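Local coordinates for protein phosphoglycerate kinase (Coxiella burnetii, PDB 4NG4) that catalyses the transfer of a phosphate group between ATP and 3-phosphoglycerate in glycolysis, working as a monomer that holds ADP in its nucleotide pocket, at residues Asn104-Gly109 against Arg124-Glu129; Lys138-Leu143 against Ala158-Ala163; Gly227-Phe232 against Pro268-Val273; Ala283-Lys288 against Glu332-Gly337. All coordinates share one frame; numbering follows the deposited sequence.

Contact 1. Residues Asn104-Gly109 against Arg124-Glu129; sequences NDWLKG and RFNKGE
Trp106 sets CG between its own backbone N and carbonyl carbon (chi1 61°), and this turn brings the six-membered part of the indole to the amide of Asn126. Asn126 keeps its CG beside the backbone N, which turns the amide toward 106-108, and the remaining twist (chi2 -37°) gives ND2 to the indole and OD1 to Leu107. ND2 of Asn126 lies 3.4 Å from CZ2 of Trp106 in an oblique approach, the ring and amide planes standing 59° apart. OD1 of Asn126 comes 3.5 Å from CD1 of Leu107, the two side chains reaching for each other from opposite directions. Leu107 also braces the tryptophan, its CG resting 4.2 Å above the plane of the Trp106 ring and over the centre of one face. Each partner sits on a closed bit of backbone: the 3-10 segment 106-108 ends with Gly109 N bonded to Trp106 O at 3.2 Å, and a type II turn running from Asn126 is closed by Glu129 N on Asn126 O, also at 3.2 Å. Helix 134-142 backs the contact, with Met140 touching both Trp106 and Asn126. Arg124, at the start of the same loop, is predicted to bind the substrate. The two loops thus meet by van der Waals contact of an amide with carbon atoms, a link that probably depends on fit rather than on directional bonds.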
loop_
_atom_site.group_PDB
_atom_site.type_symbol
_atom_site.label_atom_id
_atom_site.label_comp_id
_atom_site.label_asym_id
_atom_site.label_seq_id
_atom_site.Cartn_x
_atom_site.Cartn_y
_atom_site.Cartn_z
ATOM N N ASN A 104 -29.730 -0.097 -7.282
ATOM C CA ASN A 104 -29.700 -1.373 -6.591
ATOM C C ASN A 104 -29.734 -2.597 -7.503
ATOM O O ASN A 104 -28.984 -3.560 -7.274
ATOM C CB ASN A 104 -30.878 -1.438 -5.635
ATOM C CG ASN A 104 -30.672 -2.450 -4.573
ATOM O OD1 ASN A 104 -30.736 -3.661 -4.826
ATOM N ND2 ASN A 104 -30.389 -1.976 -3.363
ATOM N N ASP A 105 -30.627 -2.571 -8.498
ATOM C CA ASP A 105 -30.766 -3.669 -9.464
ATOM C C ASP A 105 -29.964 -3.345 -10.729
ATOM O O ASP A 105 -30.448 -3.483 -11.854
ATOM C CB ASP A 105 -32.254 -3.938 -9.782
ATOM C CG ASP A 105 -33.024 -2.668 -10.182
ATOM O OD1 ASP A 105 -32.390 -1.600 -10.324
ATOM O OD2 ASP A 105 -34.265 -2.735 -10.339
ATOM N N TRP A 106 -28.721 -2.924 -10.543
ATOM C CA TRP A 106 -27.960 -2.326 -11.647
ATOM C C TRP A 106 -27.517 -3.295 -12.749
ATOM O O TRP A 106 -27.177 -2.849 -13.845
ATOM C CB TRP A 106 -26.756 -1.524 -11.121
ATOM C CG TRP A 106 -25.731 -2.304 -10.329
ATOM C CD1 TRP A 106 -25.701 -2.485 -8.974
ATOM C CD2 TRP A 106 -24.574 -2.964 -10.841
ATOM N NE1 TRP A 106 -24.598 -3.227 -8.617
ATOM C CE2 TRP A 106 -23.890 -3.531 -9.746
ATOM C CE3 TRP A 106 -24.052 -3.139 -12.124
ATOM C CZ2 TRP A 106 -22.719 -4.275 -9.898
ATOM C CZ3 TRP A 106 -22.875 -3.868 -12.275
ATOM C CH2 TRP A 106 -22.229 -4.430 -11.173
ATOM N N LEU A 107 -27.527 -4.602 -12.470
ATOM C CA LEU A 107 -27.010 -5.603 -13.415
ATOM C C LEU A 107 -27.883 -5.774 -14.631
ATOM O O LEU A 107 -27.373 -6.107 -15.703
ATOM C CB LEU A 107 -26.852 -6.966 -12.753
ATOM C CG LEU A 107 -25.828 -7.053 -11.632
ATOM C CD1 LEU A 107 -26.515 -6.925 -10.261
ATOM C CD2 LEU A 107 -25.093 -8.374 -11.759
ATOM N N LYS A 108 -29.190 -5.566 -14.451
ATOM C CA LYS A 108 -30.159 -5.650 -15.553
ATOM C C LYS A 108 -30.198 -4.378 -16.409
ATOM O O LYS A 108 -30.933 -4.320 -17.399
ATOM C CB LYS A 108 -31.570 -5.972 -15.035
ATOM C CG LYS A 108 -31.924 -7.462 -15.031
ATOM C CD LYS A 108 -33.393 -7.708 -15.419
ATOM C CE LYS A 108 -33.644 -7.526 -16.925
ATOM N NZ LYS A 108 -35.086 -7.695 -17.297
ATOM N N GLY A 109 -29.417 -3.365 -16.030
ATOM C CA GLY A 109 -29.272 -2.146 -16.839
ATOM C C GLY A 109 -29.678 -0.898 -16.087
ATOM O O GLY A 109 -30.422 -0.979 -15.108
ATOM N N ARG A 124 -19.797 -6.467 -3.871
ATOM C CA ARG A 124 -19.576 -7.706 -3.140
ATOM C C ARG A 124 -20.859 -8.411 -2.686
ATOM O O ARG A 124 -20.789 -9.471 -2.070
ATOM C CB ARG A 124 -18.676 -7.430 -1.945
ATOM C CG ARG A 124 -17.271 -7.048 -2.348
ATOM C CD ARG A 124 -16.326 -7.091 -1.168
ATOM N NE ARG A 124 -14.962 -6.845 -1.597
ATOM C CZ ARG A 124 -13.945 -6.597 -0.782
ATOM N NH1 ARG A 124 -14.109 -6.545 0.540
ATOM N NH2 ARG A 124 -12.751 -6.392 -1.294
ATOM N N PHE A 125 -22.017 -7.822 -2.984
ATOM C CA PHE A 125 -23.291 -8.501 -2.776
ATOM C C PHE A 125 -23.510 -9.567 -3.827
ATOM O O PHE A 125 -24.148 -10.581 -3.542
ATOM C CB PHE A 125 -24.469 -7.534 -2.803
ATOM C CG PHE A 125 -24.620 -6.704 -1.555
ATOM C CD1 PHE A 125 -24.588 -7.288 -0.284
ATOM C CD2 PHE A 125 -24.844 -5.342 -1.650
ATOM C CE1 PHE A 125 -24.749 -6.516 0.871
ATOM C CE2 PHE A 125 -25.003 -4.563 -0.508
ATOM C CZ PHE A 125 -24.962 -5.156 0.759
ATOM N N ASN A 126 -22.971 -9.347 -5.027
ATOM C CA ASN A 126 -23.228 -10.221 -6.166
ATOM C C ASN A 126 -22.602 -11.609 -5.986
ATOM O O ASN A 126 -21.378 -11.720 -5.825
ATOM C CB ASN A 126 -22.702 -9.580 -7.461
ATOM C CG ASN A 126 -23.400 -8.264 -7.807
ATOM O OD1 ASN A 126 -24.598 -8.103 -7.603
ATOM N ND2 ASN A 126 -22.653 -7.334 -8.363
ATOM N N LYS A 127 -23.447 -12.648 -5.990
ATOM C CA LYS A 127 -22.988 -14.031 -6.212
ATOM C C LYS A 127 -21.933 -14.022 -7.329
ATOM O O LYS A 127 -22.269 -13.731 -8.495
ATOM C CB LYS A 127 -24.152 -14.951 -6.646
ATOM C CG LYS A 127 -24.898 -15.699 -5.535
ATOM C CD LYS A 127 -25.924 -16.674 -6.158
ATOM C CE LYS A 127 -26.569 -17.638 -5.152
ATOM N NZ LYS A 127 -27.964 -17.262 -4.799
ATOM N N GLY A 128 -20.672 -14.295 -6.966
ATOM C CA GLY A 128 -19.600 -14.504 -7.946
ATOM C C GLY A 128 -18.491 -13.462 -8.044
ATOM O O GLY A 128 -17.528 -13.648 -8.791
ATOM N N GLU A 129 -18.607 -12.373 -7.292
ATOM C CA GLU A 129 -17.573 -11.339 -7.281
ATOM C C GLU A 129 -16.223 -11.896 -6.848
ATOM O O GLU A 129 -15.216 -11.750 -7.550
ATOM C CB GLU A 129 -17.973 -10.184 -6.350
ATOM C CG GLU A 129 -16.840 -9.227 -5.964
ATOM C CD GLU A 129 -16.433 -8.269 -7.073
ATOM O OE1 GLU A 129 -16.148 -7.090 -6.754
ATOM O OE2 GLU A 129 -16.410 -8.672 -8.261
#

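Contact 2. Residues Lys138-Leu143 against Ala158-Ala163; sequences KRMAEL and AQASTA
Van der Waals packing between Met140 and the pair Ala160 and Ser161 makes up the whole of the direct contact. The methionine has CG anti to the carbonyl carbon (chi1 -65°) and runs extended beyond it, which carries the thioether straight from helix 134-142 to the weakly bonded first turn of helix 160-168. Its sulfur does most of the touching: SD of Met140 lies 4.0 Å from the carbonyl O of Ala160 and 4.1 Å from CA of Ser161, so it rests on backbone as much as on side chain. The terminal methyl, CE of Met140, reaches CB of Ala160 at 4.4 Å, a loose apolar touch. Met140 also leans on Trp106 and Val165.

Within the segment 158-163, hydrogen bonds shape the backbone. The carbonyl O of Gln159 takes two donors, Thr162 N at 2.8 Å and Ala163 N at 2.7 Å, in a start of helix that includes a wider pi-type turn. Thr162 OG1 accepts from Gln159 N at 3.1 Å, a bent bond with an angle of 137° at the hydrogen, and is also hydrogen-bonded to Arg157 O.

Neighbouring parts of the chain supply further polar ties. Ser161 is held through its hydroxyl, by Arg30 NE, and through its backbone N, by Glu129 OE2. Both helices belong to the parallel alpha/beta domain that carries the predicted substrate site: helix 134-142 leads from strand 117-120 to strand 146-149, and helix 160-168 forms the beta-alpha-beta crossover from there to the neighbouring strand 171-174.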
loop_
_atom_site.group_PDB
_atom_site.type_symbol
_atom_site.label_atom_id
_atom_site.label_comp_id
_atom_site.label_asym_id
_atom_site.label_seq_id
_atom_site.Cartn_x
_atom_site.Cartn_y
_atom_site.Cartn_z
ATOM N N LYS A 138 -18.922 -10.893 -17.741
ATOM C CA LYS A 138 -19.466 -10.568 -19.065
ATOM C C LYS A 138 -20.685 -9.649 -18.940
ATOM O O LYS A 138 -20.866 -8.737 -19.737
ATOM C CB LYS A 138 -19.833 -11.845 -19.820
ATOM C CG LYS A 138 -18.641 -12.610 -20.343
ATOM C CD LYS A 138 -19.027 -14.022 -20.777
ATOM C CE LYS A 138 -17.884 -14.714 -21.518
ATOM N NZ LYS A 138 -18.174 -16.149 -21.823
ATOM N N ARG A 139 -21.495 -9.877 -17.915
ATOM C CA ARG A 139 -22.712 -9.102 -17.692
ATOM C C ARG A 139 -22.377 -7.666 -17.295
ATOM O O ARG A 139 -23.031 -6.729 -17.743
ATOM C CB ARG A 139 -23.563 -9.769 -16.604
ATOM C CG ARG A 139 -25.066 -9.548 -16.735
ATOM C CD ARG A 139 -25.838 -10.737 -16.141
ATOM N NE ARG A 139 -25.368 -11.098 -14.793
ATOM C CZ ARG A 139 -25.661 -12.235 -14.154
ATOM N NH1 ARG A 139 -26.439 -13.156 -14.720
ATOM N NH2 ARG A 139 -25.176 -12.457 -12.934
ATOM N N MET A 140 -21.372 -7.507 -16.438
ATOM C CA MET A 140 -20.852 -6.185 -16.078
ATOM C C MET A 140 -20.310 -5.465 -17.313
ATOM O O MET A 140 -20.476 -4.257 -17.446
ATOM C CB MET A 140 -19.738 -6.299 -15.023
ATOM C CG MET A 140 -20.178 -6.834 -13.648
ATOM S SD MET A 140 -18.936 -6.579 -12.348
ATOM C CE MET A 140 -19.821 -7.062 -10.899
ATOM N N ALA A 141 -19.666 -6.218 -18.206
ATOM C CA ALA A 141 -19.073 -5.667 -19.431
ATOM C C ALA A 141 -20.133 -5.255 -20.447
ATOM O O ALA A 141 -19.909 -4.354 -21.261
ATOM C CB ALA A 141 -18.133 -6.674 -20.053
ATOM N N GLU A 142 -21.271 -5.941 -20.397
ATOM C CA GLU A 142 -22.456 -5.615 -21.197
ATOM C C GLU A 142 -22.953 -4.199 -20.886
ATOM O O GLU A 142 -23.324 -3.454 -21.791
ATOM C CB GLU A 142 -23.573 -6.630 -20.888
ATOM C CG GLU A 142 -24.495 -6.978 -22.040
ATOM C CD GLU A 142 -23.808 -7.776 -23.139
ATOM O OE1 GLU A 142 -22.622 -8.143 -22.980
ATOM O OE2 GLU A 142 -24.456 -8.034 -24.175
ATOM N N LEU A 143 -22.925 -3.836 -19.602
ATOM C CA LEU A 143 -23.526 -2.590 -19.100
ATOM C C LEU A 143 -22.767 -1.293 -19.439
ATOM O O LEU A 143 -23.248 -0.201 -19.115
ATOM C CB LEU A 143 -23.710 -2.672 -17.570
ATOM C CG LEU A 143 -24.593 -3.796 -17.010
ATOM C CD1 LEU A 143 -24.309 -3.994 -15.528
ATOM C CD2 LEU A 143 -26.078 -3.521 -17.241
ATOM N N ALA A 158 -8.057 -10.887 -7.927
ATOM C CA ALA A 158 -8.830 -11.105 -9.142
ATOM C C ALA A 158 -10.272 -11.282 -8.740
ATOM O O ALA A 158 -10.637 -12.274 -8.101
ATOM C CB ALA A 158 -8.334 -12.326 -9.880
ATOM N N GLN A 159 -11.080 -10.292 -9.089
ATOM C CA GLN A 159 -12.492 -10.302 -8.768
ATOM C C GLN A 159 -13.252 -9.693 -9.934
ATOM O O GLN A 159 -12.716 -8.845 -10.636
ATOM C CB GLN A 159 -12.715 -9.542 -7.467
ATOM C CG GLN A 159 -12.267 -10.351 -6.251
ATOM C CD GLN A 159 -12.557 -9.645 -4.955
ATOM O OE1 GLN A 159 -12.043 -8.570 -4.715
ATOM N NE2 GLN A 159 -13.395 -10.234 -4.118
ATOM N N ALA A 160 -14.477 -10.158 -10.157
ATOM C CA ALA A 160 -15.293 -9.733 -11.300
ATOM C C ALA A 160 -15.222 -8.220 -11.564
ATOM O O ALA A 160 -15.122 -7.776 -12.695
ATOM C CB ALA A 160 -16.740 -10.166 -11.069
ATOM N N SER A 161 -15.265 -7.448 -10.488
ATOM C CA SER A 161 -15.296 -5.996 -10.550
ATOM C C SER A 161 -13.922 -5.319 -10.687
ATOM O O SER A 161 -13.858 -4.113 -10.970
ATOM C CB SER A 161 -16.039 -5.451 -9.312
ATOM O OG SER A 161 -15.285 -5.554 -8.118
ATOM N N THR A 162 -12.843 -6.086 -10.483
ATOM C CA THR A 162 -11.453 -5.584 -10.608
ATOM C C THR A 162 -10.651 -6.189 -11.761
ATOM O O THR A 162 -9.647 -5.605 -12.191
ATOM C CB THR A 162 -10.628 -5.892 -9.356
ATOM O OG1 THR A 162 -10.431 -7.308 -9.259
ATOM C CG2 THR A 162 -11.321 -5.381 -8.101
ATOM N N ALA A 163 -11.077 -7.355 -12.239
ATOM C CA ALA A 163 -10.312 -8.125 -13.200
ATOM C C ALA A 163 -11.177 -8.658 -14.345
ATOM O O ALA A 163 -10.912 -8.382 -15.516
ATOM C CB ALA A 163 -9.636 -9.268 -12.481
#

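Contact 3. Residues Gly227-Phe232 against Pro268-Val273; sequences GIANTF and PLPVDV. With ADP (adenosine-5'-diphosphate), chain E.
Ala229 and Pro270 meet methyl to ring on the flank of a helix whose first residues adjoin a bound adenine, so that apolar packing and a nucleotide pocket share barely more than one turn. CB of Ala229 lies 3.9 Å from CG of Pro270 and 4.0 Å from its CD, placing the methyl against one stretch of the pyrrolidine ring. One turn further on, CB of Phe232 touches CD2 of Leu269 at 4.3 Å. Only the base of the phenylalanine takes part: its CB points to the loop, but the ring leads away; the side chain also touches Ala253 of helix 250-263. Pro270 in turn rests on Tyr310 of helix 304-316, and Leu269 on Gln236.

The residue after Ala229 serves the ligand. A chi1 of -60° sets the amide of Asn230 on the backbone N side, and its OD1 comes 3.2 Å from N6 of ADP, while Gly227 N lies by N7 of the same base at a longer 3.8 Å. Behind them the helix start is tied down by the carbonyl O of Gly227, which receives both Thr231 N, at 2.7 Å, and Thr231 OG1, at 3.1 Å. The hydroxyl comes from above the carbonyl plane, 47° out of it. Carbon-only contacts therefore seat the helix on loop 268-271, whereas on the ligand side the amide oxygen of Asn230 faces the exocyclic amino group of the adenine, consistent with a polar interaction.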
loop_
_atom_site.group_PDB
_atom_site.type_symbol
_atom_site.label_atom_id
_atom_site.label_comp_id
_atom_site.label_asym_id
_atom_site.label_seq_id
_atom_site.Cartn_x
_atom_site.Cartn_y
_atom_site.Cartn_z
ATOM N N GLY A 227 11.957 -6.780 14.100
ATOM C CA GLY A 227 11.996 -8.232 13.997
ATOM C C GLY A 227 12.918 -8.672 12.884
ATOM O O GLY A 227 13.827 -9.483 13.107
ATOM N N ILE A 228 12.688 -8.122 11.689
ATOM C CA ILE A 228 13.539 -8.382 10.517
ATOM C C ILE A 228 15.015 -8.233 10.890
ATOM O O ILE A 228 15.791 -9.172 10.754
ATOM C CB ILE A 228 13.194 -7.437 9.303
ATOM C CG1 ILE A 228 11.766 -7.694 8.790
ATOM C CG2 ILE A 228 14.163 -7.629 8.147
ATOM C CD1 ILE A 228 11.270 -6.643 7.822
ATOM N N ALA A 229 15.398 -7.064 11.394
ATOM C CA ALA A 229 16.801 -6.820 11.731
ATOM C C ALA A 229 17.263 -7.781 12.810
ATOM O O ALA A 229 18.358 -8.332 12.733
ATOM C CB ALA A 229 17.013 -5.367 12.166
ATOM N N ASN A 230 16.422 -7.991 13.810
ATOM C CA ASN A 230 16.754 -8.943 14.867
ATOM C C ASN A 230 17.015 -10.366 14.312
ATOM O O ASN A 230 17.919 -11.060 14.762
ATOM C CB ASN A 230 15.660 -8.975 15.961
ATOM C CG ASN A 230 15.456 -7.619 16.657
ATOM O OD1 ASN A 230 14.364 -7.321 17.172
ATOM N ND2 ASN A 230 16.488 -6.804 16.676
ATOM N N THR A 231 16.233 -10.778 13.323
ATOM C CA THR A 231 16.483 -12.059 12.655
ATOM C C THR A 231 17.835 -12.055 11.946
ATOM O O THR A 231 18.573 -13.026 12.024
ATOM C CB THR A 231 15.369 -12.438 11.616
ATOM O OG1 THR A 231 14.079 -12.453 12.248
ATOM C CG2 THR A 231 15.626 -13.807 11.027
ATOM N N PHE A 232 18.160 -10.965 11.263
ATOM C CA PHE A 232 19.408 -10.892 10.503
ATOM C C PHE A 232 20.640 -10.905 11.412
ATOM O O PHE A 232 21.614 -11.632 11.157
ATOM C CB PHE A 232 19.427 -9.659 9.595
ATOM C CG PHE A 232 18.760 -9.874 8.261
ATOM C CD1 PHE A 232 19.481 -10.364 7.195
ATOM C CD2 PHE A 232 17.437 -9.567 8.084
ATOM C CE1 PHE A 232 18.892 -10.558 5.968
ATOM C CE2 PHE A 232 16.834 -9.757 6.878
ATOM C CZ PHE A 232 17.565 -10.260 5.805
ATOM N N PRO A 268 23.679 -2.466 6.036
ATOM C CA PRO A 268 24.157 -2.232 7.394
ATOM C C PRO A 268 23.147 -2.677 8.399
ATOM O O PRO A 268 22.015 -2.256 8.335
ATOM C CB PRO A 268 24.287 -0.709 7.459
ATOM C CG PRO A 268 23.203 -0.215 6.573
ATOM C CD PRO A 268 23.111 -1.238 5.443
ATOM N N LEU A 269 23.556 -3.536 9.310
ATOM C CA LEU A 269 22.682 -3.988 10.383
ATOM C C LEU A 269 22.879 -3.089 11.591
ATOM O O LEU A 269 23.843 -2.353 11.645
ATOM C CB LEU A 269 23.009 -5.434 10.739
ATOM C CG LEU A 269 22.374 -6.544 9.900
ATOM C CD1 LEU A 269 22.213 -6.160 8.443
ATOM C CD2 LEU A 269 23.221 -7.791 10.066
ATOM N N PRO A 270 21.958 -3.140 12.567
ATOM C CA PRO A 270 22.133 -2.369 13.810
ATOM C C PRO A 270 23.435 -2.708 14.500
ATOM O O PRO A 270 23.674 -3.892 14.759
ATOM C CB PRO A 270 20.951 -2.824 14.677
ATOM C CG PRO A 270 19.899 -3.261 13.695
ATOM C CD PRO A 270 20.652 -3.828 12.517
ATOM N N VAL A 271 24.269 -1.699 14.780
ATOM C CA VAL A 271 25.486 -1.913 15.596
ATOM C C VAL A 271 25.232 -1.580 17.080
ATOM O O VAL A 271 25.852 -2.169 17.967
ATOM C CB VAL A 271 26.712 -1.144 15.068
ATOM C CG1 VAL A 271 26.819 -1.270 13.568
ATOM C CG2 VAL A 271 26.636 0.305 15.462
ATOM N N ASP A 272 24.322 -0.644 17.342
ATOM C CA ASP A 272 23.848 -0.374 18.704
ATOM C C ASP A 272 22.312 -0.364 18.776
ATOM O O ASP A 272 21.649 -0.013 17.803
ATOM C CB ASP A 272 24.458 0.929 19.269
ATOM C CG ASP A 272 24.179 2.173 18.408
ATOM O OD1 ASP A 272 23.517 2.086 17.353
ATOM O OD2 ASP A 272 24.638 3.260 18.813
ATOM N N VAL A 273 21.768 -0.760 19.929
ATOM C CA VAL A 273 20.314 -0.933 20.133
ATOM C C VAL A 273 19.889 -0.470 21.524
ATOM O O VAL A 273 20.723 -0.334 22.412
ATOM C CB VAL A 273 19.900 -2.427 20.012
ATOM C CG1 VAL A 273 20.035 -2.926 18.580
ATOM C CG2 VAL A 273 20.722 -3.284 20.951
HETATM P PB ADP E . 3.991 -1.773 8.408
HETATM O O1B ADP E . 4.268 -0.317 8.689
HETATM O O2B ADP E . 2.589 -2.202 8.794
HETATM O O3B ADP E . 4.436 -2.237 7.041
HETATM P PA ADP E . 5.007 -4.120 9.708
HETATM O O1A ADP E . 3.618 -4.676 9.508
HETATM O O2A ADP E . 6.130 -4.741 8.919
HETATM O O3A ADP E . 5.010 -2.527 9.417
HETATM O "O5'" ADP E . 5.321 -4.260 11.293
HETATM C "C5'" ADP E . 5.485 -3.125 12.154
HETATM C "C4'" ADP E . 5.031 -3.454 13.569
HETATM O "O4'" ADP E . 5.978 -4.339 14.179
HETATM C "C3'" ADP E . 4.921 -2.202 14.442
HETATM O "O3'" ADP E . 3.586 -2.041 14.943
HETATM C "C2'" ADP E . 5.952 -2.390 15.550
HETATM O "O2'" ADP E . 5.446 -2.067 16.849
HETATM C "C1'" ADP E . 6.372 -3.859 15.473
HETATM N N9 ADP E . 7.841 -4.022 15.727
HETATM C C8 ADP E . 8.854 -3.484 15.007
HETATM N N7 ADP E . 10.054 -3.837 15.540
HETATM C C5 ADP E . 9.825 -4.616 16.616
HETATM C C6 ADP E . 10.644 -5.328 17.629
HETATM N N6 ADP E . 12.000 -5.282 17.609
HETATM N N1 ADP E . 9.982 -6.036 18.581
HETATM C C2 ADP E . 8.632 -6.111 18.646
HETATM N N3 ADP E . 7.833 -5.486 17.760
HETATM C C4 ADP E . 8.358 -4.737 16.742
#

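Contact 4. Residues Ala283-Lys288 against Glu332-Gly337; sequences AKATVK and EAFSQG
Ala285 and Phe334 form the closer part of this contact, CB of Ala285 lying 4.0 Å from CE1 of Phe334 in an oblique approach to the ring. The CB of Ala333 sits 4.1 Å above the plane of the Phe334 ring, over the centre of one face. Phe334 is buried, its side chain further enclosed by Ile274 and Ala276 of strand 272-276 and by Phe300, whose ring meets it at about 50°.

The rim is looser. There the methyls of Ala285 and Ala333 meet only at 4.4 Å, CB to CB, and both residues are partly open to solvent, while Lys284 and Thr286 turn their CB atoms from the loop. Within 332-337, a type I turn from Glu332 to Ser335 carries a bond from Ser335 OG to Glu332 O at 2.9 Å, tilted 35° from the carbonyl plane.

This turn leads into helix 336-347 and belongs to the magnesium site, which comprises Asp301, Phe334 and Thr338. The side chain of Phe334 stays about 6 Å from the ion at the nearest atoms, its ring instead packing the metal-binding loop against the small antiparallel sheet of strands 272-276, 286-289 and 298-300.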
loop_
_atom_site.group_PDB
_atom_site.type_symbol
_atom_site.label_atom_id
_atom_site.label_comp_id
_atom_site.label_asym_id
_atom_site.label_seq_id
_atom_site.Cartn_x
_atom_site.Cartn_y
_atom_site.Cartn_z
ATOM N N ALA A 283 10.098 0.814 32.374
ATOM C CA ALA A 283 11.310 0.043 32.697
ATOM C C ALA A 283 12.595 0.737 32.247
ATOM O O ALA A 283 12.552 1.659 31.435
ATOM C CB ALA A 283 11.224 -1.316 32.046
ATOM N N LYS A 284 13.734 0.288 32.780
ATOM C CA LYS A 284 15.055 0.797 32.365
ATOM C C LYS A 284 15.368 0.568 30.884
ATOM O O LYS A 284 15.593 -0.570 30.469
ATOM C CB LYS A 284 16.162 0.117 33.171
ATOM C CG LYS A 284 16.362 0.662 34.561
ATOM C CD LYS A 284 17.526 1.654 34.628
ATOM C CE LYS A 284 17.814 2.098 36.079
ATOM N NZ LYS A 284 18.657 1.135 36.859
ATOM N N ALA A 285 15.408 1.640 30.093
ATOM C CA ALA A 285 15.892 1.541 28.711
ATOM C C ALA A 285 17.393 1.753 28.778
ATOM O O ALA A 285 17.853 2.694 29.442
ATOM C CB ALA A 285 15.230 2.581 27.812
ATOM N N THR A 286 18.149 0.871 28.117
ATOM C CA THR A 286 19.616 0.902 28.149
ATOM C C THR A 286 20.227 0.805 26.765
ATOM O O THR A 286 19.957 -0.145 26.038
ATOM C CB THR A 286 20.155 -0.262 28.960
ATOM O OG1 THR A 286 19.555 -0.237 30.258
ATOM C CG2 THR A 286 21.679 -0.179 29.074
ATOM N N VAL A 287 21.067 1.774 26.411
ATOM C CA VAL A 287 21.734 1.782 25.107
ATOM C C VAL A 287 22.991 0.915 25.180
ATOM O O VAL A 287 23.801 1.045 26.094
ATOM C CB VAL A 287 22.073 3.206 24.628
ATOM C CG1 VAL A 287 22.770 3.151 23.265
ATOM C CG2 VAL A 287 20.803 4.046 24.558
ATOM N N LYS A 288 23.131 0.029 24.199
ATOM C CA LYS A 288 24.071 -1.079 24.256
ATOM C C LYS A 288 24.689 -1.324 22.902
ATOM O O LYS A 288 24.096 -1.037 21.858
ATOM C CB LYS A 288 23.349 -2.371 24.655
ATOM C CG LYS A 288 23.083 -2.533 26.142
ATOM C CD LYS A 288 23.029 -4.010 26.558
ATOM C CE LYS A 288 22.874 -4.141 28.057
ATOM N NZ LYS A 288 23.245 -5.483 28.572
ATOM N N GLU A 332 7.093 5.223 24.031
ATOM C CA GLU A 332 7.839 6.471 23.805
ATOM C C GLU A 332 9.344 6.354 23.981
ATOM O O GLU A 332 10.089 7.069 23.329
ATOM C CB GLU A 332 7.310 7.591 24.714
ATOM C CG GLU A 332 5.801 7.877 24.549
ATOM C CD GLU A 332 4.871 7.006 25.443
ATOM O OE1 GLU A 332 5.326 5.989 26.033
ATOM O OE2 GLU A 332 3.668 7.357 25.555
ATOM N N ALA A 333 9.796 5.485 24.877
ATOM C CA ALA A 333 11.229 5.264 25.060
ATOM C C ALA A 333 11.846 4.613 23.802
ATOM O O ALA A 333 13.014 4.843 23.457
ATOM C CB ALA A 333 11.470 4.396 26.279
ATOM N N PHE A 334 11.037 3.826 23.106
ATOM C CA PHE A 334 11.529 2.996 22.034
ATOM C C PHE A 334 11.209 3.586 20.644
ATOM O O PHE A 334 11.217 2.863 19.633
ATOM C CB PHE A 334 10.985 1.584 22.244
ATOM C CG PHE A 334 11.328 1.009 23.606
ATOM C CD1 PHE A 334 12.639 1.022 24.074
ATOM C CD2 PHE A 334 10.355 0.475 24.423
ATOM C CE1 PHE A 334 12.968 0.505 25.312
ATOM C CE2 PHE A 334 10.682 -0.041 25.666
ATOM C CZ PHE A 334 11.997 -0.022 26.108
ATOM N N SER A 335 11.013 4.912 20.608
ATOM C CA SER A 335 10.569 5.621 19.411
ATOM C C SER A 335 11.643 6.512 18.762
ATOM O O SER A 335 11.478 6.958 17.613
ATOM C CB SER A 335 9.368 6.495 19.755
ATOM O OG SER A 335 9.783 7.639 20.470
ATOM N N GLN A 336 12.735 6.773 19.487
ATOM C CA GLN A 336 13.746 7.726 19.023
ATOM C C GLN A 336 14.301 7.275 17.674
ATOM O O GLN A 336 14.491 8.097 16.781
ATOM C CB GLN A 336 14.856 7.952 20.083
ATOM C CG GLN A 336 15.579 9.346 20.010
ATOM C CD GLN A 336 16.002 9.929 21.400
ATOM O OE1 GLN A 336 15.543 9.468 22.462
ATOM N NE2 GLN A 336 16.859 10.964 21.380
ATOM N N GLY A 337 14.516 5.977 17.510
ATOM C CA GLY A 337 15.027 5.443 16.238
ATOM C C GLY A 337 14.161 5.721 15.013
ATOM O O GLY A 337 14.666 6.120 13.951
#

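How the contacts relate
Contacts 1 and 2 lie in one half of the chain and contacts 3 and 4 in the other, with centres 46 to 53 Å apart between the halves. Within each half the pairs join. Helix 134-142, which provides one side of contact 2, also packs on both loops of contact 1, and the backbones of Glu129 and Ala160 link the two. Contacts 3 and 4 supply adjacent strands of one antiparallel sheet, bonded between Val273 and Lys288. Contacts 2 and 3 are buried, whereas 1 and 4 are partly open. Both contacts in the nucleotide-binding half are apolar, beside ligand or metal, while those in the other half involve an amide in 1 and a thioether in 2.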